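Local coordinates for alpha-aminoadipate/glutamate carrier protein LysW (Sulfolobus tokodaii, PDB 3VPB) that carries covalently bound amino-acid substrates through lysine and arginine biosynthesis, with bound glutamate converted to ornithine and bound alpha-aminoadipate to lysine, at residues M1-K5 / N14-D18; C6-D12 / H27-L33. All coordinates share one frame. Residue numbers count along the deposited sequence, not the author numbering.

Contact 1. Residues M1-K5 / N14-D18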
ATOM      1  N   MET E   1     -25.419  10.949 -30.916  1.00 39.58           N
ATOM      2  CA  MET E   1     -24.144  10.294 -30.490  1.00 39.58           C
ATOM      3  C   MET E   1     -24.307   8.778 -30.403  1.00 38.27           C
ATOM      4  O   MET E   1     -25.367   8.259 -30.742  1.00 38.58           O
ATOM      5  CB  MET E   1     -23.630  10.896 -29.177  1.00 40.28           C
ATOM      6  CG  MET E   1     -24.700  11.226 -28.139  1.00 43.31           C
ATOM      7  SD  MET E   1     -24.080  12.293 -26.818  1.00 49.43           S
ATOM      8  CE  MET E   1     -23.913  13.882 -27.645  1.00 48.24           C
ATOM      9  N   VAL E   2     -23.264   8.067 -29.980  1.00 36.78           N
ATOM     10  CA  VAL E   2     -23.367   6.617 -29.835  1.00 35.50           C
ATOM     11  C   VAL E   2     -23.840   6.225 -28.428  1.00 34.43           C
ATOM     12  O   VAL E   2     -23.503   6.882 -27.442  1.00 34.51           O
ATOM     13  CB  VAL E   2     -22.062   5.880 -30.253  1.00 35.47           C
ATOM     14  CG1 VAL E   2     -20.905   6.184 -29.297  1.00 35.56           C
ATOM     15  CG2 VAL E   2     -22.303   4.380 -30.390  1.00 35.61           C
ATOM     16  N   VAL E   3     -24.632   5.164 -28.357  1.00 33.15           N
ATOM     17  CA  VAL E   3     -25.193   4.707 -27.088  1.00 32.00           C
ATOM     18  C   VAL E   3     -24.506   3.423 -26.682  1.00 31.05           C
ATOM     19  O   VAL E   3     -24.633   2.395 -27.359  1.00 29.88           O
ATOM     20  CB  VAL E   3     -26.723   4.524 -27.165  1.00 32.04           C
ATOM     21  CG1 VAL E   3     -27.295   4.015 -25.805  1.00 33.15           C
ATOM     22  CG2 VAL E   3     -27.379   5.831 -27.561  1.00 32.03           C
ATOM     23  N   LEU E   4     -23.746   3.506 -25.591  1.00 30.24           N
ATOM     24  CA  LEU E   4     -22.998   2.367 -25.084  0.50 30.26           C
ATOM     25  C   LEU E   4     -23.546   1.968 -23.721  1.00 30.79           C
ATOM     26  O   LEU E   4     -24.163   2.792 -23.025  1.00 31.28           O
ATOM     27  CB  LEU E   4     -21.506   2.704 -24.979  0.50 29.69           C
ATOM     28  CG  LEU E   4     -20.783   3.230 -26.225  0.50 27.61           C
ATOM     29  CD1 LEU E   4     -19.299   3.269 -25.969  0.50 23.31           C
ATOM     30  CD2 LEU E   4     -21.088   2.370 -27.442  0.50 25.10           C
ATOM     31  N   LYS E   5     -23.332   0.716 -23.347  1.00 31.66           N
ATOM     32  CA  LYS E   5     -23.800   0.247 -22.040  1.00 32.78           C
ATOM     33  C   LYS E   5     -22.724   0.421 -20.971  1.00 32.44           C
ATOM     34  O   LYS E   5     -21.550   0.106 -21.191  1.00 32.74           O
ATOM     35  CB  LYS E   5     -24.271  -1.205 -22.098  1.00 33.14           C
ATOM     36  CG  LYS E   5     -25.646  -1.394 -22.748  1.00 35.97           C
ATOM     37  CD  LYS E   5     -26.751  -0.778 -21.911  1.00 38.77           C
ATOM     38  CE  LYS E   5     -28.045  -1.564 -22.045  1.00 42.13           C
ATOM     39  NZ  LYS E   5     -27.908  -2.915 -21.401  1.00 44.44           N
ATOM     40  N   ASN E  14     -24.460   7.958 -23.169  1.00 41.88           N
ATOM     41  CA  ASN E  14     -24.359   8.689 -24.412  1.00 43.03           C
ATOM     42  C   ASN E  14     -22.961   9.258 -24.535  1.00 43.11           C
ATOM     43  O   ASN E  14     -22.580  10.182 -23.822  1.00 42.66           O
ATOM     44  CB  ASN E  14     -25.442   9.769 -24.499  1.00 43.46           C
ATOM     45  CG  ASN E  14     -26.844   9.193 -24.368  1.00 45.44           C
ATOM     46  OD1 ASN E  14     -27.220   8.255 -25.082  1.00 47.97           O
ATOM     47  ND2 ASN E  14     -27.626   9.747 -23.442  1.00 47.68           N
ATOM     48  N   VAL E  15     -22.197   8.661 -25.438  1.00 43.65           N
ATOM     49  CA  VAL E  15     -20.808   9.026 -25.667  1.00 44.37           C
ATOM     50  C   VAL E  15     -20.727   9.930 -26.909  1.00 45.16           C
ATOM     51  O   VAL E  15     -21.176   9.539 -27.988  1.00 45.12           O
ATOM     52  CB  VAL E  15     -19.936   7.751 -25.822  1.00 44.26           C
ATOM     53  CG1 VAL E  15     -18.511   8.086 -26.265  1.00 43.68           C
ATOM     54  CG2 VAL E  15     -19.923   6.957 -24.526  1.00 44.04           C
ATOM     55  N   PRO E  16     -20.161  11.146 -26.754  1.00 46.01           N
ATOM     56  CA  PRO E  16     -20.107  12.115 -27.862  1.00 46.60           C
ATOM     57  C   PRO E  16     -19.278  11.634 -29.065  1.00 47.31           C
ATOM     58  O   PRO E  16     -18.430  10.748 -28.918  1.00 47.16           O
ATOM     59  CB  PRO E  16     -19.455  13.351 -27.221  1.00 46.61           C
ATOM     60  CG  PRO E  16     -18.762  12.851 -25.994  1.00 46.43           C
ATOM     61  CD  PRO E  16     -19.565  11.683 -25.514  1.00 45.99           C
ATOM     62  N   ASP E  17     -19.526  12.216 -30.242  1.00 47.75           N
ATOM     63  CA  ASP E  17     -18.709  11.912 -31.428  1.00 48.09           C
ATOM     64  C   ASP E  17     -17.299  12.476 -31.245  1.00 47.91           C
ATOM     65  O   ASP E  17     -16.352  12.064 -31.922  1.00 48.24           O
ATOM     66  CB  ASP E  17     -19.364  12.449 -32.709  1.00 48.25           C
ATOM     67  CG  ASP E  17     -20.674  11.752 -33.030  1.00 49.14           C
ATOM     68  OD1 ASP E  17     -21.437  11.432 -32.091  1.00 50.50           O
ATOM     69  OD2 ASP E  17     -20.952  11.523 -34.228  1.00 50.70           O
ATOM     70  N   ASP E  18     -17.188  13.418 -30.311  1.00 47.68           N
ATOM     71  CA  ASP E  18     -15.919  13.996 -29.884  1.00 47.48           C
ATOM     72  C   ASP E  18     -14.958  12.911 -29.367  1.00 46.65           C
ATOM     73  O   ASP E  18     -13.760  12.933 -29.680  1.00 46.68           O
ATOM     74  CB  ASP E  18     -16.188  15.050 -28.794  1.00 47.67           C
ATOM     75  CG  ASP E  18     -15.074  16.080 -28.675  1.00 49.13           C
ATOM     76  OD1 ASP E  18     -14.438  16.404 -29.705  1.00 50.66           O
ATOM     77  OD2 ASP E  18     -14.843  16.583 -27.548  1.00 50.27           O
TER

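Contact 2. Residues C6-D12 / H27-L33. With ZN (zinc ion), chain B.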
ATOM      1  N   CYS E   6     -23.143   0.941 -19.819  1.00 32.57           N
ATOM      2  CA  CYS E   6     -22.274   1.060 -18.649  1.00 31.81           C
ATOM      3  C   CYS E   6     -21.905  -0.324 -18.088  1.00 32.87           C
ATOM      4  O   CYS E   6     -22.789  -1.114 -17.762  1.00 32.81           O
ATOM      5  CB  CYS E   6     -22.969   1.910 -17.589  1.00 32.12           C
ATOM      6  SG  CYS E   6     -22.000   2.187 -16.107  1.00 29.01           S
ATOM      7  N   PRO E   7     -20.599  -0.620 -17.970  1.00 33.38           N
ATOM      8  CA  PRO E   7     -20.136  -1.920 -17.486  1.00 34.27           C
ATOM      9  C   PRO E   7     -20.396  -2.105 -15.987  1.00 34.92           C
ATOM     10  O   PRO E   7     -20.118  -3.174 -15.429  1.00 35.68           O
ATOM     11  CB  PRO E   7     -18.632  -1.867 -17.755  1.00 34.87           C
ATOM     12  CG  PRO E   7     -18.286  -0.434 -17.642  1.00 34.27           C
ATOM     13  CD  PRO E   7     -19.481   0.317 -18.174  1.00 33.77           C
ATOM     14  N   VAL E   8     -20.936  -1.065 -15.354  1.00 35.18           N
ATOM     15  CA  VAL E   8     -21.153  -1.042 -13.910  1.00 35.14           C
ATOM     16  C   VAL E   8     -22.632  -1.188 -13.582  1.00 35.37           C
ATOM     17  O   VAL E   8     -22.999  -2.056 -12.785  1.00 35.21           O
ATOM     18  CB  VAL E   8     -20.572   0.245 -13.277  1.00 35.00           C
ATOM     19  CG1 VAL E   8     -20.988   0.380 -11.801  1.00 35.68           C
ATOM     20  CG2 VAL E   8     -19.062   0.259 -13.418  1.00 34.52           C
ATOM     21  N   CYS E   9     -23.473  -0.355 -14.201  1.00 35.56           N
ATOM     22  CA  CYS E   9     -24.907  -0.321 -13.901  1.00 35.94           C
ATOM     23  C   CYS E   9     -25.832  -0.776 -15.035  1.00 37.38           C
ATOM     24  O   CYS E   9     -27.044  -0.925 -14.829  1.00 37.19           O
ATOM     25  CB  CYS E   9     -25.324   1.079 -13.448  1.00 36.01           C
ATOM     26  SG  CYS E   9     -25.452   2.320 -14.760  1.00 33.20           S
ATOM     27  N   ASN E  10     -25.265  -0.964 -16.230  1.00 38.23           N
ATOM     28  CA  ASN E  10     -26.037  -1.359 -17.420  1.00 39.87           C
ATOM     29  C   ASN E  10     -27.016  -0.296 -17.912  1.00 39.99           C
ATOM     30  O   ASN E  10     -27.866  -0.551 -18.772  1.00 40.33           O
ATOM     31  CB  ASN E  10     -26.733  -2.710 -17.202  1.00 40.33           C
ATOM     32  CG  ASN E  10     -25.749  -3.843 -17.047  1.00 42.90           C
ATOM     33  OD1 ASN E  10     -26.067  -4.891 -16.486  1.00 46.07           O
ATOM     34  ND2 ASN E  10     -24.528  -3.637 -17.547  1.00 46.69           N
ATOM     35  N   GLY E  11     -26.880   0.906 -17.372  1.00 40.21           N
ATOM     36  CA  GLY E  11     -27.625   2.046 -17.866  1.00 40.75           C
ATOM     37  C   GLY E  11     -27.133   2.409 -19.258  1.00 41.01           C
ATOM     38  O   GLY E  11     -26.170   1.829 -19.766  1.00 40.78           O
ATOM     39  N   ASP E  12     -27.805   3.365 -19.881  1.00 41.31           N
ATOM     40  CA  ASP E  12     -27.386   3.818 -21.189  1.00 41.40           C
ATOM     41  C   ASP E  12     -26.435   4.995 -21.034  1.00 40.91           C
ATOM     42  O   ASP E  12     -26.704   5.931 -20.273  1.00 40.32           O
ATOM     43  CB  ASP E  12     -28.597   4.146 -22.079  1.00 41.71           C
ATOM     44  CG  ASP E  12     -29.148   2.912 -22.804  1.00 42.69           C
ATOM     45  OD1 ASP E  12     -28.584   1.807 -22.656  1.00 43.56           O
ATOM     46  OD2 ASP E  12     -30.147   3.048 -23.544  1.00 44.67           O
ATOM     47  N   HIS E  27     -20.466   8.422 -15.344  1.00 32.86           N
ATOM     48  CA  HIS E  27     -21.843   8.002 -15.437  1.00 32.38           C
ATOM     49  C   HIS E  27     -22.587   8.266 -14.139  1.00 32.07           C
ATOM     50  O   HIS E  27     -21.974   8.347 -13.073  1.00 31.41           O
ATOM     51  CB  HIS E  27     -21.965   6.537 -15.860  1.00 31.91           C
ATOM     52  CG  HIS E  27     -23.307   6.202 -16.420  1.00 33.01           C
ATOM     53  ND1 HIS E  27     -24.031   5.099 -16.019  1.00 33.50           N
ATOM     54  CD2 HIS E  27     -24.089   6.864 -17.309  1.00 34.14           C
ATOM     55  CE1 HIS E  27     -25.181   5.072 -16.673  1.00 33.25           C
ATOM     56  NE2 HIS E  27     -25.245   6.136 -17.453  1.00 33.93           N
ATOM     57  N   GLU E  28     -23.909   8.379 -14.254  1.00 31.87           N
ATOM     58  CA  GLU E  28     -24.781   8.816 -13.150  1.00 32.23           C
ATOM     59  C   GLU E  28     -24.839   7.820 -11.986  1.00 31.14           C
ATOM     60  O   GLU E  28     -25.299   8.157 -10.901  1.00 30.97           O
ATOM     61  CB  GLU E  28     -26.196   9.104 -13.672  1.00 32.59           C
ATOM     62  CG  GLU E  28     -26.674   8.074 -14.701  1.00 36.35           C
ATOM     63  CD  GLU E  28     -28.180   8.037 -14.899  1.00 40.72           C
ATOM     64  OE1 GLU E  28     -28.707   6.916 -15.081  1.00 42.15           O
ATOM     65  OE2 GLU E  28     -28.828   9.112 -14.887  1.00 43.04           O
ATOM     66  N   CYS E  29     -24.370   6.603 -12.229  1.00 30.22           N
ATOM     67  CA  CYS E  29     -24.280   5.569 -11.195  1.00 29.39           C
ATOM     68  C   CYS E  29     -23.146   5.807 -10.184  1.00 29.10           C
ATOM     69  O   CYS E  29     -23.096   5.155  -9.138  1.00 28.55           O
ATOM     70  CB  CYS E  29     -24.090   4.203 -11.847  1.00 29.20           C
ATOM     71  SG  CYS E  29     -22.570   4.041 -12.808  1.00 28.72           S
ATOM     72  N   GLY E  30     -22.227   6.710 -10.519  1.00 28.60           N
ATOM     73  CA  GLY E  30     -21.051   6.986  -9.693  1.00 29.06           C
ATOM     74  C   GLY E  30     -19.754   6.424 -10.267  1.00 29.37           C
ATOM     75  O   GLY E  30     -18.675   6.642  -9.710  1.00 29.75           O
ATOM     76  N   ALA E  31     -19.853   5.695 -11.376  1.00 28.67           N
ATOM     77  CA  ALA E  31     -18.673   5.088 -11.989  1.00 28.91           C
ATOM     78  C   ALA E  31     -17.957   6.077 -12.901  1.00 28.73           C
ATOM     79  O   ALA E  31     -18.584   6.911 -13.570  1.00 28.21           O
ATOM     80  CB  ALA E  31     -19.042   3.825 -12.760  1.00 28.63           C
ATOM     81  N   GLN E  32     -16.633   5.987 -12.884  1.00 28.61           N
ATOM     82  CA  GLN E  32     -15.785   6.657 -13.853  1.00 29.11           C
ATOM     83  C   GLN E  32     -15.407   5.595 -14.868  1.00 28.34           C
ATOM     84  O   GLN E  32     -15.030   4.484 -14.483  1.00 28.65           O
ATOM     85  CB  GLN E  32     -14.540   7.208 -13.173  1.00 29.67           C
ATOM     86  CG  GLN E  32     -14.714   8.617 -12.586  1.00 34.11           C
ATOM     87  CD  GLN E  32     -14.272   9.700 -13.550  1.00 39.70           C
ATOM     88  OE1 GLN E  32     -13.224  10.331 -13.366  1.00 42.01           O
ATOM     89  NE2 GLN E  32     -15.056   9.907 -14.605  1.00 41.58           N
ATOM     90  N   LEU E  33     -15.532   5.934 -16.152  1.00 27.01           N
ATOM     91  CA  LEU E  33     -15.417   4.961 -17.235  1.00 26.67           C
ATOM     92  C   LEU E  33     -14.401   5.445 -18.256  1.00 26.66           C
ATOM     93  O   LEU E  33     -14.191   6.646 -18.403  1.00 27.43           O
ATOM     94  CB  LEU E  33     -16.785   4.740 -17.916  1.00 26.32           C
ATOM     95  CG  LEU E  33     -17.952   4.341 -16.990  1.00 26.68           C
ATOM     96  CD1 LEU E  33     -19.326   4.388 -17.708  1.00 27.06           C
ATOM     97  CD2 LEU E  33     -17.715   2.980 -16.366  1.00 23.94           C
TER
HETATM   98 ZN    ZN B 100     -23.402   3.409 -14.886  1.00 28.46          ZN

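Contact 1. Residues M1-K5 / N14-D18
Residues 2-5 pair antiparallel with Asn14 and Val15, the end of strand 12-15; strands 2-5 and 12-15 form a beta hairpin of this zinc-ribbon domain, and this contact is its open end. Val2 and Val15 are a hydrogen-bonded pair with their CA atoms 5.5 Å apart: Val15 N donates to Val2 O at 3.0 Å with a nearly straight geometry, and Val2 N returns a more bent bond to Val15 O at 3.2 Å. One step on, Val3 and Asn14 form a non-hydrogen-bonded pair, CA to CA 4.9 Å. The ladder continues toward the turn through a backbone bond between Leu4 and Val13, whereas at the other end the chain begins at Met1 and residues 16-18 turn to loop.

The two faces differ in character. Val2 CG1 meets Val15 CB at 3.9 Å, and Leu4 CD1 reaches Val15 CG2 at 4.0 Å, so the buried Val15 is flanked by two apolar neighbours; Leu4 also packs on Leu42 and Leu44 of strand 41-46, which ties the hairpin to the three-stranded sheet. On the face of Val3 and Asn14 the pairing is mixed, with Val3 CG2 3.5 Å from Asn14 OD1. The Met1 side chain reaches across to the partner strand, placing SD 3.7 Å from Asn14 CB. Its amino terminus stays beyond salt-bridge range of Asp17, with Met1 N 4.2 Å from OD1 of that carboxylate.

Contact 2. Residues C6-D12 / H27-L33
A structural zinc site with three cysteine ligands and one histidine joins residues 6-12 to residues 27-33, each segment supplying two ligands. Cys6 SG and Cys9 SG, from a CxxC loop, bind ZN at 2.2 and 2.3 Å; His27 ND1 and Cys29 SG complete the set at 2.1 and 2.3 Å. With ND1 on the metal, the other ring nitrogen is left to donate, and His27 NE2 bonds to Asp12 O at 3.2 Å, which probably helps orient the imidazole.

Backbone amides surround the thiolates. Val8 N and Cys9 N both point at Cys6 SG, each at 3.5 Å, while Gly11 N reaches Cys9 SG at 3.3 Å and Ala31 N reaches Cys29 SG at 3.5 Å; such bonds help offset the negative charge of the sulfurs. The Cys29 ligand sits in a type I turn from His27 to Gly30. At Gly11 a CB would clash with His27 CE1, so the absence of a side chain lets the loop pass close to the ring.

Beside the metal lies an apolar patch: Val8 CG2 touches Ala31 CB at 3.6 Å, and Pro7 CD touches Leu33 CD2 at 3.7 Å. Val8 and Cys9 also pack against the partner enzyme chain, on its Ile9 and Val10 respectively. A zinc held between a hairpin loop and the turn leading into a three-stranded sheet is consistent with LysW's zinc-ribbon family.

Overall arrangement
The two contacts divide one small domain between backbone pairing and metal coordination. Contact 1 is a surface contact at the open end of the hairpin of strands 2-5 and 12-15; contact 2, partly buried, takes the loop joining those same strands and links it through zinc to the turn preceding strand 32-38. Their segments alternate along the chain, and their centres lie about 13 Å apart. They touch where Lys5 CD comes 3.3 Å from Asp12 OD1 and Val3 CG1 lies 3.7 Å from Asp12 CG. Apolar packing on strand 41-46 is common to both, through Leu4 in one and Pro7, Val8 and Leu33 in the other.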